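PDB 7AM1: protein SSD1 from Saccharomyces cerevisiae S288C, which binds untranslated regions of mRNA and acts as a translational repressor, being a non-enzymatic member of the RNase II family. Local coordinates for residues A[748-751]-A[752-755]. Numbering follows the deposited sequence.
Sequences VFIP and EFGI
Ile750 and Ile755 close a tight turn of the chain, side by side on one face of the antiparallel sheet. Followed outward from CB, the Ile750 side chain divides into two branches. CG2, turned anti to the backbone N, reaches Phe753 CD1 at 3.6 Å, approaching the ring obliquely, and also lies 3.7 Å from Glu752 OE1. The other branch runs from CG1 to the CD1 methyl, 4.0 Å from Ile755 CD1. Trimming this isoleucine to an alanine removes both branches and would probably leave Phe753 CD1 and the Ile755 CD1 methyl without the neighbour alongside them. Glu752 bends at chi2 (80°), folding its carboxylate back beside the proline, with OE1 3.7 Å from Pro751 CD, while OE2 forms a salt bridge with Arg851. In the backbone, Ile750 N donates to Ile755 O at 3.0 Å. Ile750 O receives Phe753 N at 3.0 Å, from above the carbonyl plane, and a weak, bent bond from Gly754 N. Pro751 and Glu752 thus occupy the corners of a type I turn, and Gly754, at positive phi, swings the chain into the returning strand. Leu718 of helix 689-725 packs on both Phe753 and Ile755. This is a β-hairpin with a four-residue connection, joining strands 745-750 and 755-760, second and third of a five-stranded antiparallel sheet of order 3-2-1-4-5, consistent with the OB fold of the DIS3L2-type C-terminal domain.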
loop_
_atom_site.group_PDB
_atom_site.type_symbol
_atom_site.label_atom_id
_atom_site.label_comp_id
_atom_site.label_asym_id
_atom_site.label_seq_id
_atom_site.Cartn_x
_atom_site.Cartn_y
_atom_site.Cartn_z
ATOM N N VAL A 748 -17.045 4.452 -6.997
ATOM C CA VAL A 748 -16.694 4.028 -8.343
ATOM C C VAL A 748 -15.212 3.695 -8.335
ATOM O O VAL A 748 -14.438 4.250 -7.548
ATOM C CB VAL A 748 -17.006 5.111 -9.401
ATOM C CG1 VAL A 748 -18.500 5.406 -9.446
ATOM C CG2 VAL A 748 -16.221 6.382 -9.107
ATOM N N PHE A 749 -14.813 2.782 -9.207
ATOM C CA PHE A 749 -13.397 2.531 -9.414
ATOM C C PHE A 749 -13.107 2.593 -10.903
ATOM O O PHE A 749 -13.984 2.372 -11.745
ATOM C CB PHE A 749 -12.941 1.194 -8.796
ATOM C CG PHE A 749 -13.526 -0.016 -9.443
ATOM C CD1 PHE A 749 -14.849 -0.356 -9.235
ATOM C CD2 PHE A 749 -12.739 -0.834 -10.233
ATOM C CE1 PHE A 749 -15.391 -1.480 -9.822
ATOM C CE2 PHE A 749 -13.271 -1.959 -10.827
ATOM C CZ PHE A 749 -14.601 -2.286 -10.620
ATOM N N ILE A 750 -11.869 2.951 -11.208
ATOM C CA ILE A 750 -11.439 3.201 -12.578
ATOM C C ILE A 750 -10.191 2.350 -12.772
ATOM O O ILE A 750 -9.092 2.777 -12.391
ATOM C CB ILE A 750 -11.180 4.697 -12.803
ATOM C CG1 ILE A 750 -12.342 5.521 -12.228
ATOM C CG2 ILE A 750 -11.012 4.989 -14.289
ATOM C CD1 ILE A 750 -12.101 7.020 -12.196
ATOM N N PRO A 751 -10.309 1.132 -13.312
ATOM C CA PRO A 751 -9.127 0.258 -13.391
ATOM C C PRO A 751 -7.987 0.857 -14.188
ATOM O O PRO A 751 -6.822 0.523 -13.933
ATOM C CB PRO A 751 -9.674 -1.018 -14.050
ATOM C CG PRO A 751 -11.136 -1.001 -13.769
ATOM C CD PRO A 751 -11.535 0.450 -13.765
ATOM N N GLU A 752 -8.287 1.731 -15.152
ATOM C CA GLU A 752 -7.238 2.328 -15.965
ATOM C C GLU A 752 -6.343 3.253 -15.159
ATOM O O GLU A 752 -5.206 3.510 -15.568
ATOM C CB GLU A 752 -7.849 3.090 -17.139
ATOM C CG GLU A 752 -8.518 2.195 -18.170
ATOM C CD GLU A 752 -9.904 1.741 -17.755
ATOM O OE1 GLU A 752 -10.433 2.253 -16.744
ATOM O OE2 GLU A 752 -10.462 0.864 -18.448
ATOM N N PHE A 753 -6.836 3.770 -14.035
ATOM C CA PHE A 753 -6.051 4.621 -13.157
ATOM C C PHE A 753 -5.676 3.937 -11.849
ATOM O O PHE A 753 -4.795 4.437 -11.139
ATOM C CB PHE A 753 -6.826 5.911 -12.847
ATOM C CG PHE A 753 -6.960 6.838 -14.024
ATOM C CD1 PHE A 753 -7.806 6.528 -15.074
ATOM C CD2 PHE A 753 -6.230 8.013 -14.086
ATOM C CE1 PHE A 753 -7.934 7.382 -16.157
ATOM C CE2 PHE A 753 -6.352 8.868 -15.172
ATOM C CZ PHE A 753 -7.201 8.551 -16.204
ATOM N N GLY A 754 -6.308 2.816 -11.516
ATOM C CA GLY A 754 -6.079 2.178 -10.231
ATOM C C GLY A 754 -6.525 3.016 -9.055
ATOM O O GLY A 754 -5.814 3.093 -8.044
ATOM N N ILE A 755 -7.691 3.657 -9.162
ATOM C CA ILE A 755 -8.230 4.458 -8.075
ATOM C C ILE A 755 -9.681 4.074 -7.821
ATOM O O ILE A 755 -10.384 3.553 -8.691
ATOM C CB ILE A 755 -8.123 5.979 -8.340
ATOM C CG1 ILE A 755 -8.904 6.370 -9.600
ATOM C CG2 ILE A 755 -6.659 6.394 -8.420
ATOM C CD1 ILE A 755 -8.905 7.871 -9.885
#